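Long-range contacts in 4-oxalocrotonate decarboxylase NahK (Pseudomonas putida, PDB 5D2K), which catalyses the metal-assisted decarboxylation of (3E)-2-oxohex-3-enedioate to 2-oxopent-4-enoate and carbon dioxide, a step of naphthalene degradation: residues P111-E116 / V246-G251; V192-N197 / G241-V246; D252-R257 / V264-I269; T145-D150 / A168-F173. The protein carries 1 engineered substitution. All blocks are in the same frame, centred on the assembly; numbering follows the deposited sequence. Where two conformers were deposited one is given.

Contact 1 (P111-E116 / V246-G251); sequences PKIEAE and VPVAPG. With MG (magnesium ion), chain C; OOG (2-oxoadipic acid), chain D.
Ile113 and Val246 form the hydrogen-bonded pair of a short antiparallel bridge at the start of strand 112-121, the strand of the fumarylacetoacetate hydrolase-like domain that carries two of the three magnesium-binding glutamates. Ile113 N donates to Val246 O at 2.8 Å, and Val246 N returns a bond to Ile113 O. Beside this pair Lys112 faces Pro247. Past the bridge Val248 N reaches Pro111 O at 3.1 Å, nearly straight at 167°, and this bond keeps the departing chain alongside. The two methyls of Val248 divide the apolar packing: CG1, anti to the carbonyl carbon (chi1 -73°), lies 3.9 Å from Ile113 CG2, the side chains crossing at about a right angle, while CG2 rests 3.9 Å from Pro111 CG. An alanine in place of Val248 would probably keep the backbone bond but leave a gap between Ile113 and the Pro111 ring. Farther along the strand Glu114 OE1 binds the magnesium at 2.1 Å, and its OE2 forms a salt bridge with Lys77. Glu116 OE2 binds the same ion at 2.0 Å, and water 1, itself a magnesium ligand, donates to Glu116 OE1 at 2.7 Å.

Contact 2 (V192-N197 / G241-V246); sequences VVMEKN and GITAAV. With OOG (2-oxoadipic acid), chain D.
Val192, Met194 and Lys196 meet Ile242, Thr243 and Val246 without a ring or other flat group in any touching pair, so the contact has no faces or edges and is made by aliphatic branches and one thioether. Strand segment 192-196 and the loop 242-246 run in almost the same direction, 4° apart, yet too far from each other for backbone pairing. Met194 is central. Its SD lies 3.5 Å from Val246 CG2, the two side chains lying alongside with opposite directions. The bend at chi3 (-68°) then carries CE to within 4.0 Å of Thr243 OG1. At one end Val192 CG2 touches Ile242 CD1 at 3.7 Å, the side chains at about a right angle. At the other the extended Lys196 lays CD 3.8 Å from Val246 CG1, and its NZ goes on to a hydrogen bond with Pro247 O. At its Gly241 end the segment reaches the ligand: Gly241 N donates to O4 of 2-oxoadipic acid at 2.7 Å, where a side chain would crowd that oxygen. The chemistry is thus split. The segments meet mainly through van der Waals contact, with no directional bond between them, while Gly241 N makes the polar link to the ligand, and its N-H probably helps to offset the negative charge on a carboxylate oxygen that also binds magnesium.

Contact 3 (D252-R257 / V264-I269); sequences DNITVR and VSARFI
Asn253 to Val256 pair with Arg267 to Val264 in an unbroken antiparallel register, the two strand axes 4.7 Å apart and 172° from parallel. Backbone bonds grip the hydrogen-bonded pairs Ile254-Ala266 and Val256-Val264 from both sides, the shortest being Val256 N to Val264 O at 2.7 Å. On the face with Asn253 and Arg267, the hydroxyls of Thr255 and Ser265 meet across a non-hydrogen-bonded pair: Thr255 OG1 and Ser265 OG are hydrogen-bonded at 3.2 Å, and either may donate. On that same face Thr255 CG2 sits 4.1 Å above the centre of the Arg257 guanidinium, whose NE forms a salt bridge with Glu195. The two strands make the C-terminal beta hairpin, which lies between strands 101-103 and 191-196 in a five-stranded mixed sheet. Its other face is apolar and turns toward strands 112-121 and 139-149. Here Ile254 CG1, set between the backbone N and the carbonyl carbon (chi1 65°), approaches Phe268 CE1 at 3.9 Å and lies at the ring edge, in its plane. Asp252 O occupies that edge too, 3.6 Å from Phe268 CD1, while it accepts the backbone bond from Phe268 N at 2.9 Å.

Contact 4 (T145-D150 / A168-F173); sequences TVEVID and ASSTRF. With MG (magnesium ion), chain C; OOG (2-oxoadipic acid), chain D.
Glu147 and Phe173, Val148 and Arg172 face one another across two antiparallel strands of the mixed sheet that lines the magnesium and 2-oxoadipic acid pocket. Glu147 extends with CG anti to the backbone N (chi1 -159°); its OE1 binds the magnesium at 2.0 Å, while OE2 takes a water-donated bond and a salt bridge from Lys69, two interactions likely to hold the carboxylate in its rotation. On the opposite side of the sheet Val148 and Arg172 cross obliquely, CB to CB at 3.7 Å. Thr171 turns CG2 inward, 3.3 Å from Val148 O and 3.7 Å from Asp150 CB. The Arg172 side chain turns off beyond CB, and its NH1 donates to Thr171 O. Near the ligand, Ile149 directs CD1 to O2 of 2-oxoadipic acid at 3.6 Å, and Ser169 OG donates to O1 of the same carboxylate at 2.8 Å. An alanine in place of Ile149 would probably open a gap beside that carboxylate, leaving it freer to shift about its bond to Ser169. Just past the strand Asp150 N donates to Ser169 O. Asp150 OD2 accepts from Ile109 N, and water 3 lies 2.7 Å from that OD2 and 2.8 Å from Thr171 OG1.

How the contacts relate
After the N-terminal helices and the first strands the chain reaches 111-116, whose partner 246-251 comes some 130 residues later, so contact 1 closes the widest loop. Two smaller loops lie within it, one after the other: contact 4 joins 145-150 to 168-173, then contact 2 joins 192-197 to 241-246, sharing Val246 with contact 1. Contact 3 follows in series as the C-terminal hairpin; none of the four cross. Strands 112-121 and 139-149 are neighbours, placing contacts 1 and 4 at one magnesium ion, while 191-196 and 253-258 link contacts 2 and 3 in the five-stranded sheet. Val256 and Val264 on Val146 pack the two sheets together.

Contact 1 (P111-E116 / V246-G251)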
loop_
_atom_site.group_PDB
_atom_site.type_symbol
_atom_site.label_atom_id
_atom_site.label_comp_id
_atom_site.label_asym_id
_atom_site.label_seq_id
_atom_site.Cartn_x
_atom_site.Cartn_y
_atom_site.Cartn_z
ATOM N N PRO A 111 -11.984 6.233 5.098
ATOM C CA PRO A 111 -11.259 5.649 3.966
ATOM C C PRO A 111 -11.141 6.540 2.737
ATOM O O PRO A 111 -11.989 7.398 2.474
ATOM C CB PRO A 111 -12.095 4.410 3.627
ATOM C CG PRO A 111 -13.487 4.801 4.022
ATOM C CD PRO A 111 -13.290 5.577 5.299
ATOM N N LYS A 112 -10.050 6.313 2.009
ATOM C CA LYS A 112 -9.780 6.958 0.731
ATOM C C LYS A 112 -9.359 5.893 -0.268
ATOM O O LYS A 112 -8.834 4.853 0.134
ATOM C CB LYS A 112 -8.660 7.995 0.840
ATOM C CG LYS A 112 -8.875 9.116 1.838
ATOM C CD LYS A 112 -7.665 10.050 1.809
ATOM C CE LYS A 112 -7.715 11.074 2.931
ATOM N NZ LYS A 112 -8.893 11.968 2.802
ATOM N N ILE A 113 -9.557 6.157 -1.557
ATOM C CA ILE A 113 -9.059 5.234 -2.577
ATOM C C ILE A 113 -7.927 5.846 -3.392
ATOM O O ILE A 113 -7.873 7.059 -3.585
ATOM C CB ILE A 113 -10.152 4.754 -3.555
ATOM C CG1 ILE A 113 -10.828 5.938 -4.253
ATOM C CG2 ILE A 113 -11.167 3.868 -2.839
ATOM C CD1 ILE A 113 -11.568 5.524 -5.513
ATOM N N GLU A 114 -7.041 4.967 -3.856
ATOM C CA GLU A 114 -5.888 5.305 -4.700
ATOM C C GLU A 114 -5.860 4.375 -5.902
ATOM O O GLU A 114 -6.098 3.174 -5.768
ATOM C CB GLU A 114 -4.556 5.137 -3.938
ATOM C CG GLU A 114 -4.461 5.806 -2.588
ATOM C CD GLU A 114 -3.155 5.490 -1.853
ATOM O OE1 GLU A 114 -2.742 4.311 -1.780
ATOM O OE2 GLU A 114 -2.547 6.430 -1.320
ATOM N N ALA A 115 -5.533 4.902 -7.080
ATOM C CA ALA A 115 -5.336 4.033 -8.240
ATOM C C ALA A 115 -3.875 3.624 -8.389
ATOM O O ALA A 115 -2.981 4.468 -8.359
ATOM C CB ALA A 115 -5.818 4.725 -9.505
ATOM N N GLU A 116 -3.632 2.321 -8.533
ATOM C CA GLU A 116 -2.258 1.803 -8.606
ATOM C C GLU A 116 -2.103 0.739 -9.677
ATOM O O GLU A 116 -3.087 0.225 -10.212
ATOM C CB GLU A 116 -1.815 1.218 -7.248
ATOM C CG GLU A 116 -2.188 2.113 -6.065
ATOM C CD GLU A 116 -1.408 1.873 -4.790
ATOM O OE1 GLU A 116 -0.388 1.156 -4.791
ATOM O OE2 GLU A 116 -1.814 2.456 -3.770
ATOM N N VAL A 246 -8.696 9.757 -2.770
ATOM C CA VAL A 246 -10.023 10.375 -2.793
ATOM C C VAL A 246 -10.920 9.728 -1.740
ATOM O O VAL A 246 -11.031 8.509 -1.689
ATOM C CB VAL A 246 -10.653 10.230 -4.180
ATOM C CG1 VAL A 246 -12.125 10.629 -4.175
ATOM C CG2 VAL A 246 -9.853 11.040 -5.216
ATOM N N PRO A 247 -11.571 10.541 -0.892
ATOM C CA PRO A 247 -12.427 9.951 0.146
ATOM C C PRO A 247 -13.634 9.188 -0.437
ATOM O O PRO A 247 -14.159 9.532 -1.507
ATOM C CB PRO A 247 -12.880 11.167 0.967
ATOM C CG PRO A 247 -12.706 12.333 0.067
ATOM C CD PRO A 247 -11.569 12.016 -0.857
ATOM N N VAL A 248 -14.023 8.113 0.244
ATOM C CA VAL A 248 -15.205 7.346 -0.142
ATOM C C VAL A 248 -16.097 7.149 1.079
ATOM O O VAL A 248 -15.626 7.180 2.224
ATOM C CB VAL A 248 -14.847 5.973 -0.759
ATOM C CG1 VAL A 248 -14.278 6.160 -2.169
ATOM C CG2 VAL A 248 -13.883 5.209 0.151
ATOM N N ALA A 249 -17.384 6.951 0.820
ATOM C CA ALA A 249 -18.389 6.873 1.872
ATOM C C ALA A 249 -19.553 6.000 1.410
ATOM O O ALA A 249 -19.688 5.727 0.211
ATOM C CB ALA A 249 -18.872 8.286 2.238
ATOM N N PRO A 250 -20.399 5.545 2.356
ATOM C CA PRO A 250 -21.535 4.708 1.951
ATOM C C PRO A 250 -22.353 5.319 0.823
ATOM O O PRO A 250 -22.648 6.520 0.853
ATOM C CB PRO A 250 -22.362 4.607 3.238
ATOM C CG PRO A 250 -21.341 4.689 4.323
ATOM C CD PRO A 250 -20.331 5.696 3.821
ATOM N N GLY A 251 -22.686 4.507 -0.171
ATOM C CA GLY A 251 -23.439 4.974 -1.322
ATOM C C GLY A 251 -22.592 5.296 -2.544
ATOM O O GLY A 251 -23.110 5.377 -3.661
HETATM MG MG MG C . -1.213 2.872 -1.895
HETATM C C2 OOG D . 0.028 6.098 3.466
HETATM C C3 OOG D . -0.223 5.094 2.354
HETATM C C4 OOG D . 0.553 5.466 1.108
HETATM C C6 OOG D . 0.445 5.110 -1.473
HETATM O O4 OOG D . 0.095 4.408 -2.450
HETATM O O3 OOG D . 1.028 6.210 -1.649
HETATM C C5 OOG D . 0.141 4.623 -0.078
HETATM C C1 OOG D . -1.077 7.135 3.490
HETATM O O1 OOG D . -1.840 7.244 4.494
HETATM O O2 OOG D . -1.226 7.898 2.499
HETATM O O5 OOG D . -0.428 3.559 0.037
HETATM O O HOH W 1 0.369 1.542 -2.206
#

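Contact 2 (V192-N197 / G241-V246)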
loop_
_atom_site.group_PDB
_atom_site.type_symbol
_atom_site.label_atom_id
_atom_site.label_comp_id
_atom_site.label_asym_id
_atom_site.label_seq_id
_atom_site.Cartn_x
_atom_site.Cartn_y
_atom_site.Cartn_z
ATOM N N VAL A 192 -4.200 6.303 -16.260
ATOM C CA VAL A 192 -5.197 5.856 -15.300
ATOM C C VAL A 192 -6.197 6.979 -15.011
ATOM O O VAL A 192 -5.795 8.101 -14.727
ATOM C CB VAL A 192 -4.517 5.388 -14.001
ATOM C CG1 VAL A 192 -5.518 4.781 -13.077
ATOM C CG2 VAL A 192 -3.414 4.374 -14.306
ATOM N N VAL A 193 -7.493 6.675 -15.096
ATOM C CA VAL A 193 -8.532 7.674 -14.863
ATOM C C VAL A 193 -9.468 7.185 -13.768
ATOM O O VAL A 193 -10.134 6.165 -13.949
ATOM C CB VAL A 193 -9.349 7.953 -16.142
ATOM C CG1 VAL A 193 -10.456 8.979 -15.867
ATOM C CG2 VAL A 193 -8.440 8.433 -17.270
ATOM N N MET A 194 -9.522 7.921 -12.658
ATOM C CA MET A 194 -10.383 7.575 -11.523
ATOM C C MET A 194 -11.705 8.324 -11.617
ATOM O O MET A 194 -11.723 9.560 -11.669
ATOM C CB MET A 194 -9.690 7.897 -10.201
ATOM C CG MET A 194 -10.527 7.623 -8.942
ATOM S SD MET A 194 -9.767 8.311 -7.447
ATOM C CE MET A 194 -8.301 7.293 -7.280
ATOM N N GLU A 195 -12.798 7.571 -11.643
ATOM C CA GLU A 195 -14.144 8.145 -11.631
ATOM C C GLU A 195 -14.829 7.828 -10.305
ATOM O O GLU A 195 -14.701 6.727 -9.782
ATOM C CB GLU A 195 -14.969 7.610 -12.800
ATOM C CG GLU A 195 -14.350 7.909 -14.172
ATOM C CD GLU A 195 -15.140 7.328 -15.330
ATOM O OE1 GLU A 195 -16.121 6.592 -15.089
ATOM O OE2 GLU A 195 -14.778 7.607 -16.497
ATOM N N LYS A 196 -15.548 8.801 -9.759
ATOM C CA LYS A 196 -16.332 8.584 -8.543
ATOM C C LYS A 196 -17.730 9.100 -8.810
ATOM O O LYS A 196 -17.896 10.229 -9.281
ATOM C CB LYS A 196 -15.708 9.287 -7.337
ATOM C CG LYS A 196 -16.566 9.289 -6.060
ATOM C CD LYS A 196 -15.836 10.034 -4.941
ATOM C CE LYS A 196 -16.691 10.260 -3.710
ATOM N NZ LYS A 196 -15.978 11.174 -2.769
ATOM N N ASN A 197 -18.725 8.259 -8.543
ATOM C CA ASN A 197 -20.120 8.642 -8.737
ATOM C C ASN A 197 -20.348 9.227 -10.132
ATOM O O ASN A 197 -21.031 10.241 -10.305
ATOM C CB ASN A 197 -20.542 9.616 -7.631
ATOM C CG ASN A 197 -20.547 8.956 -6.255
ATOM O OD1 ASN A 197 -20.687 7.738 -6.157
ATOM N ND2 ASN A 197 -20.384 9.751 -5.194
ATOM N N GLY A 241 0.340 4.809 -5.153
ATOM C CA GLY A 241 -0.755 5.619 -5.660
ATOM C C GLY A 241 -0.261 6.515 -6.771
ATOM O O GLY A 241 0.701 7.278 -6.598
ATOM N N ILE A 242 -0.910 6.413 -7.921
ATOM C CA ILE A 242 -0.509 7.197 -9.078
ATOM C C ILE A 242 -1.017 8.629 -8.901
ATOM O O ILE A 242 -0.357 9.592 -9.302
ATOM C CB ILE A 242 -1.008 6.539 -10.375
ATOM C CG1 ILE A 242 -0.183 5.269 -10.640
ATOM C CG2 ILE A 242 -0.868 7.486 -11.563
ATOM C CD1 ILE A 242 -0.767 4.295 -11.652
ATOM N N THR A 243 -2.160 8.770 -8.239
ATOM C CA THR A 243 -2.749 10.084 -8.004
ATOM C C THR A 243 -3.001 10.319 -6.528
ATOM O O THR A 243 -2.805 9.427 -5.702
ATOM C CB THR A 243 -4.094 10.250 -8.725
ATOM O OG1 THR A 243 -5.101 9.512 -8.023
ATOM C CG2 THR A 243 -4.017 9.762 -10.156
ATOM N N ALA A 244 -3.478 11.516 -6.204
ATOM C CA ALA A 244 -3.945 11.792 -4.862
ATOM C C ALA A 244 -5.108 10.865 -4.518
ATOM O O ALA A 244 -5.897 10.477 -5.382
ATOM C CB ALA A 244 -4.363 13.249 -4.728
ATOM N N ALA A 245 -5.193 10.514 -3.247
ATOM C CA ALA A 245 -6.261 9.667 -2.734
ATOM C C ALA A 245 -7.576 10.452 -2.595
ATOM O O ALA A 245 -7.567 11.661 -2.349
ATOM C CB ALA A 245 -5.841 9.070 -1.408
ATOM N N VAL A 246 -8.696 9.757 -2.770
ATOM C CA VAL A 246 -10.023 10.375 -2.793
ATOM C C VAL A 246 -10.920 9.728 -1.740
ATOM O O VAL A 246 -11.031 8.509 -1.689
ATOM C CB VAL A 246 -10.653 10.230 -4.180
ATOM C CG1 VAL A 246 -12.125 10.629 -4.175
ATOM C CG2 VAL A 246 -9.853 11.040 -5.216
HETATM C C2 OOG D . 0.028 6.098 3.466
HETATM C C3 OOG D . -0.223 5.094 2.354
HETATM C C4 OOG D . 0.553 5.466 1.108
HETATM C C6 OOG D . 0.445 5.110 -1.473
HETATM O O4 OOG D . 0.095 4.408 -2.450
HETATM O O3 OOG D . 1.028 6.210 -1.649
HETATM C C5 OOG D . 0.141 4.623 -0.078
HETATM C C1 OOG D . -1.077 7.135 3.490
HETATM O O1 OOG D . -1.840 7.244 4.494
HETATM O O2 OOG D . -1.226 7.898 2.499
HETATM O O5 OOG D . -0.428 3.559 0.037
#

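Contact 3 (D252-R257 / V264-I269)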
loop_
_atom_site.group_PDB
_atom_site.type_symbol
_atom_site.label_atom_id
_atom_site.label_comp_id
_atom_site.label_asym_id
_atom_site.label_seq_id
_atom_site.Cartn_x
_atom_site.Cartn_y
_atom_site.Cartn_z
ATOM N N ASP A 252 -21.291 5.494 -2.343
ATOM C CA ASP A 252 -20.407 5.817 -3.468
ATOM C C ASP A 252 -20.134 4.616 -4.376
ATOM O O ASP A 252 -20.072 3.471 -3.921
ATOM C CB ASP A 252 -19.055 6.360 -2.975
ATOM C CG ASP A 252 -19.153 7.737 -2.357
ATOM O OD1 ASP A 252 -20.142 8.462 -2.626
ATOM O OD2 ASP A 252 -18.229 8.105 -1.597
ATOM N N ASN A 253 -19.952 4.885 -5.661
ATOM C CA ASN A 253 -19.416 3.888 -6.574
ATOM C C ASN A 253 -18.193 4.478 -7.247
ATOM O O ASN A 253 -18.110 5.682 -7.476
ATOM C CB ASN A 253 -20.446 3.443 -7.606
ATOM C CG ASN A 253 -20.851 4.552 -8.532
ATOM O OD1 ASN A 253 -20.229 4.763 -9.578
ATOM N ND2 ASN A 253 -21.905 5.273 -8.162
ATOM N N ILE A 254 -17.217 3.631 -7.526
ATOM C CA ILE A 254 -16.027 4.097 -8.216
ATOM C C ILE A 254 -15.704 3.192 -9.390
ATOM O O ILE A 254 -16.031 1.999 -9.397
ATOM C CB ILE A 254 -14.813 4.204 -7.243
ATOM C CG1 ILE A 254 -14.393 2.834 -6.692
ATOM C CG2 ILE A 254 -15.120 5.174 -6.100
ATOM C CD1 ILE A 254 -13.193 2.233 -7.390
ATOM N N THR A 255 -15.089 3.784 -10.408
ATOM C CA THR A 255 -14.556 3.040 -11.529
ATOM C C THR A 255 -13.220 3.645 -11.891
ATOM O O THR A 255 -13.131 4.849 -12.136
ATOM C CB THR A 255 -15.478 3.082 -12.757
ATOM O OG1 THR A 255 -16.721 2.436 -12.455
ATOM C CG2 THR A 255 -14.819 2.387 -13.944
ATOM N N VAL A 256 -12.178 2.827 -11.925
ATOM C CA VAL A 256 -10.878 3.320 -12.368
ATOM C C VAL A 256 -10.515 2.665 -13.699
ATOM O O VAL A 256 -10.433 1.442 -13.805
ATOM C CB VAL A 256 -9.783 3.056 -11.331
ATOM C CG1 VAL A 256 -8.463 3.595 -11.839
ATOM C CG2 VAL A 256 -10.137 3.705 -9.988
ATOM N N ARG A 257 -10.312 3.487 -14.724
ATOM C CA ARG A 257 -10.043 2.987 -16.062
ATOM C C ARG A 257 -8.549 2.981 -16.320
ATOM O O ARG A 257 -7.858 3.976 -16.072
ATOM C CB ARG A 257 -10.761 3.837 -17.116
ATOM C CG ARG A 257 -12.251 3.993 -16.838
ATOM C CD ARG A 257 -12.949 4.790 -17.926
ATOM N NE ARG A 257 -14.338 5.023 -17.545
ATOM C CZ ARG A 257 -15.297 4.113 -17.655
ATOM N NH1 ARG A 257 -15.027 2.915 -18.154
ATOM N NH2 ARG A 257 -16.530 4.403 -17.264
ATOM N N VAL A 264 -11.371 -1.189 -13.120
ATOM C CA VAL A 264 -11.604 -1.745 -11.789
ATOM C C VAL A 264 -12.740 -0.969 -11.142
ATOM O O VAL A 264 -12.728 0.262 -11.153
ATOM C CB VAL A 264 -10.340 -1.644 -10.897
ATOM C CG1 VAL A 264 -10.589 -2.263 -9.523
ATOM C CG2 VAL A 264 -9.144 -2.294 -11.585
ATOM N N SER A 265 -13.732 -1.659 -10.584
ATOM C CA SER A 265 -14.897 -0.988 -10.001
ATOM C C SER A 265 -15.187 -1.505 -8.600
ATOM O O SER A 265 -14.805 -2.626 -8.259
ATOM C CB SER A 265 -16.143 -1.185 -10.875
ATOM O OG SER A 265 -15.998 -0.618 -12.164
ATOM N N ALA A 266 -15.892 -0.704 -7.812
ATOM C CA ALA A 266 -16.343 -1.114 -6.492
ATOM C C ALA A 266 -17.456 -0.198 -6.042
ATOM O O ALA A 266 -17.596 0.924 -6.550
ATOM C CB ALA A 266 -15.201 -1.093 -5.486
ATOM N N ARG A 267 -18.263 -0.678 -5.109
ATOM C CA ARG A 267 -19.225 0.204 -4.480
ATOM C C ARG A 267 -19.118 0.084 -2.977
ATOM O O ARG A 267 -18.595 -0.902 -2.449
ATOM C CB ARG A 267 -20.649 -0.082 -4.960
ATOM C CG ARG A 267 -21.209 -1.436 -4.625
ATOM C CD ARG A 267 -22.702 -1.428 -4.976
ATOM N NE ARG A 267 -23.359 -2.698 -4.697
ATOM C CZ ARG A 267 -24.112 -2.930 -3.628
ATOM N NH1 ARG A 267 -24.669 -4.120 -3.460
ATOM N NH2 ARG A 267 -24.306 -1.982 -2.729
ATOM N N PHE A 268 -19.592 1.118 -2.299
ATOM C CA PHE A 268 -19.426 1.242 -0.858
ATOM C C PHE A 268 -20.762 1.324 -0.142
ATOM O O PHE A 268 -21.698 1.954 -0.629
ATOM C CB PHE A 268 -18.564 2.469 -0.549
ATOM C CG PHE A 268 -17.176 2.366 -1.116
ATOM C CD1 PHE A 268 -16.918 2.716 -2.440
ATOM C CD2 PHE A 268 -16.143 1.872 -0.343
ATOM C CE1 PHE A 268 -15.639 2.587 -2.975
ATOM C CE2 PHE A 268 -14.862 1.745 -0.863
ATOM C CZ PHE A 268 -14.610 2.099 -2.171
ATOM N N ILE A 269 -20.854 0.662 1.005
ATOM C CA ILE A 269 -22.059 0.743 1.835
ATOM C C ILE A 269 -21.667 1.027 3.275
ATOM O O ILE A 269 -20.480 1.064 3.601
ATOM C CB ILE A 269 -22.900 -0.548 1.784
ATOM C CG1 ILE A 269 -22.087 -1.738 2.295
ATOM C CG2 ILE A 269 -23.414 -0.801 0.382
ATOM C CD1 ILE A 269 -22.902 -3.001 2.444
ATOM O OXT ILE A 269 -22.515 1.244 4.144
#

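Contact 4 (T145-D150 / A168-F173)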
loop_
_atom_site.group_PDB
_atom_site.type_symbol
_atom_site.label_atom_id
_atom_site.label_comp_id
_atom_site.label_asym_id
_atom_site.label_seq_id
_atom_site.Cartn_x
_atom_site.Cartn_y
_atom_site.Cartn_z
ATOM N N THR A 145 -5.025 -2.248 -9.851
ATOM C CA THR A 145 -5.398 -2.387 -8.445
ATOM C C THR A 145 -5.763 -1.039 -7.839
ATOM O O THR A 145 -5.005 -0.075 -7.963
ATOM C CB THR A 145 -4.244 -2.988 -7.601
ATOM O OG1 THR A 145 -3.777 -4.202 -8.194
ATOM C CG2 THR A 145 -4.694 -3.282 -6.167
ATOM N N VAL A 146 -6.912 -0.981 -7.169
ATOM C CA VAL A 146 -7.307 0.196 -6.409
ATOM C C VAL A 146 -7.092 -0.079 -4.926
ATOM O O VAL A 146 -7.618 -1.068 -4.404
ATOM C CB VAL A 146 -8.791 0.559 -6.664
ATOM C CG1 VAL A 146 -9.231 1.742 -5.787
ATOM C CG2 VAL A 146 -8.993 0.904 -8.131
ATOM N N GLU A 147 -6.291 0.742 -4.250
ATOM C CA GLU A 147 -6.136 0.574 -2.811
ATOM C C GLU A 147 -7.181 1.371 -2.066
ATOM O O GLU A 147 -7.532 2.464 -2.473
ATOM C CB GLU A 147 -4.753 1.009 -2.314
ATOM C CG GLU A 147 -4.449 0.362 -0.950
ATOM C CD GLU A 147 -3.069 0.660 -0.373
ATOM O OE1 GLU A 147 -2.315 1.479 -0.940
ATOM O OE2 GLU A 147 -2.752 0.068 0.682
ATOM N N VAL A 148 -7.671 0.808 -0.967
ATOM C CA VAL A 148 -8.408 1.585 0.023
ATOM C C VAL A 148 -7.465 1.803 1.186
ATOM O O VAL A 148 -7.068 0.833 1.842
ATOM C CB VAL A 148 -9.689 0.885 0.501
ATOM C CG1 VAL A 148 -10.468 1.817 1.449
ATOM C CG2 VAL A 148 -10.556 0.481 -0.686
ATOM N N ILE A 149 -7.080 3.056 1.427
ATOM C CA ILE A 149 -6.242 3.356 2.583
ATOM C C ILE A 149 -7.080 3.979 3.678
ATOM O O ILE A 149 -8.113 4.599 3.414
ATOM C CB ILE A 149 -5.060 4.279 2.242
ATOM C CG1 ILE A 149 -5.538 5.548 1.540
ATOM C CG2 ILE A 149 -4.006 3.516 1.427
ATOM C CD1 ILE A 149 -4.440 6.618 1.419
ATOM N N ASP A 150 -6.645 3.781 4.912
ATOM C CA ASP A 150 -7.458 4.169 6.060
ATOM C C ASP A 150 -6.564 4.287 7.280
ATOM O O ASP A 150 -6.483 3.371 8.105
ATOM C CB ASP A 150 -8.580 3.138 6.274
ATOM C CG ASP A 150 -9.651 3.619 7.232
ATOM O OD1 ASP A 150 -9.914 4.833 7.263
ATOM O OD2 ASP A 150 -10.237 2.778 7.948
ATOM N N ALA A 168 1.495 1.454 7.040
ATOM C CA ALA A 168 1.290 2.364 5.909
ATOM C C ALA A 168 -0.195 2.518 5.540
ATOM O O ALA A 168 -0.538 2.636 4.370
ATOM C CB ALA A 168 2.100 1.891 4.704
ATOM N N SER A 169 -1.060 2.537 6.558
ATOM C CA SER A 169 -2.494 2.837 6.395
ATOM C C SER A 169 -3.264 1.785 5.584
ATOM O O SER A 169 -4.379 2.038 5.121
ATOM C CB SER A 169 -2.684 4.214 5.742
ATOM O OG SER A 169 -1.931 5.223 6.414
ATOM N N SER A 170 -2.691 0.598 5.428
ATOM C CA SER A 170 -3.321 -0.415 4.589
ATOM C C SER A 170 -4.616 -0.935 5.201
ATOM O O SER A 170 -4.723 -1.070 6.426
ATOM C CB SER A 170 -2.363 -1.584 4.367
ATOM O OG SER A 170 -1.134 -1.146 3.808
ATOM N N THR A 171 -5.592 -1.263 4.356
ATOM C CA THR A 171 -6.805 -1.889 4.881
ATOM C C THR A 171 -7.600 -2.712 3.846
ATOM O O THR A 171 -8.111 -3.777 4.198
ATOM C CB THR A 171 -7.730 -0.816 5.559
ATOM O OG1 THR A 171 -8.523 -1.436 6.579
ATOM C CG2 THR A 171 -8.641 -0.084 4.560
ATOM N N ARG A 172 -7.698 -2.249 2.591
ATOM C CA ARG A 172 -8.329 -3.047 1.531
ATOM C C ARG A 172 -7.620 -2.821 0.213
ATOM O O ARG A 172 -6.975 -1.792 0.029
ATOM C CB ARG A 172 -9.811 -2.698 1.324
ATOM C CG ARG A 172 -10.717 -2.814 2.563
ATOM C CD ARG A 172 -11.067 -4.260 2.907
ATOM N NE ARG A 172 -12.003 -4.302 4.041
ATOM C CZ ARG A 172 -11.640 -4.372 5.316
ATOM N NH1 ARG A 172 -10.355 -4.426 5.656
ATOM N NH2 ARG A 172 -12.573 -4.383 6.266
ATOM N N PHE A 173 -7.754 -3.777 -0.701
ATOM C CA PHE A 173 -7.324 -3.542 -2.076
ATOM C C PHE A 173 -8.239 -4.306 -3.020
ATOM O O PHE A 173 -8.736 -5.383 -2.694
ATOM C CB PHE A 173 -5.845 -3.923 -2.282
ATOM C CG PHE A 173 -5.554 -5.397 -2.177
ATOM C CD1 PHE A 173 -5.272 -5.990 -0.947
ATOM C CD2 PHE A 173 -5.538 -6.195 -3.315
ATOM C CE1 PHE A 173 -4.997 -7.353 -0.862
ATOM C CE2 PHE A 173 -5.264 -7.552 -3.238
ATOM C CZ PHE A 173 -4.993 -8.139 -2.016
HETATM MG MG MG C . -1.213 2.872 -1.895
HETATM C C2 OOG D . 0.028 6.098 3.466
HETATM C C3 OOG D . -0.223 5.094 2.354
HETATM C C4 OOG D . 0.553 5.466 1.108
HETATM C C6 OOG D . 0.445 5.110 -1.473
HETATM O O4 OOG D . 0.095 4.408 -2.450
HETATM O O3 OOG D . 1.028 6.210 -1.649
HETATM C C5 OOG D . 0.141 4.623 -0.078
HETATM C C1 OOG D . -1.077 7.135 3.490
HETATM O O1 OOG D . -1.840 7.244 4.494
HETATM O O2 OOG D . -1.226 7.898 2.499
HETATM O O5 OOG D . -0.428 3.559 0.037
HETATM O O HOH W 2 -4.582 -1.635 1.704
HETATM O O HOH W 3 -8.930 0.480 8.572
HETATM O O HOH W 1 0.369 1.542 -2.206
#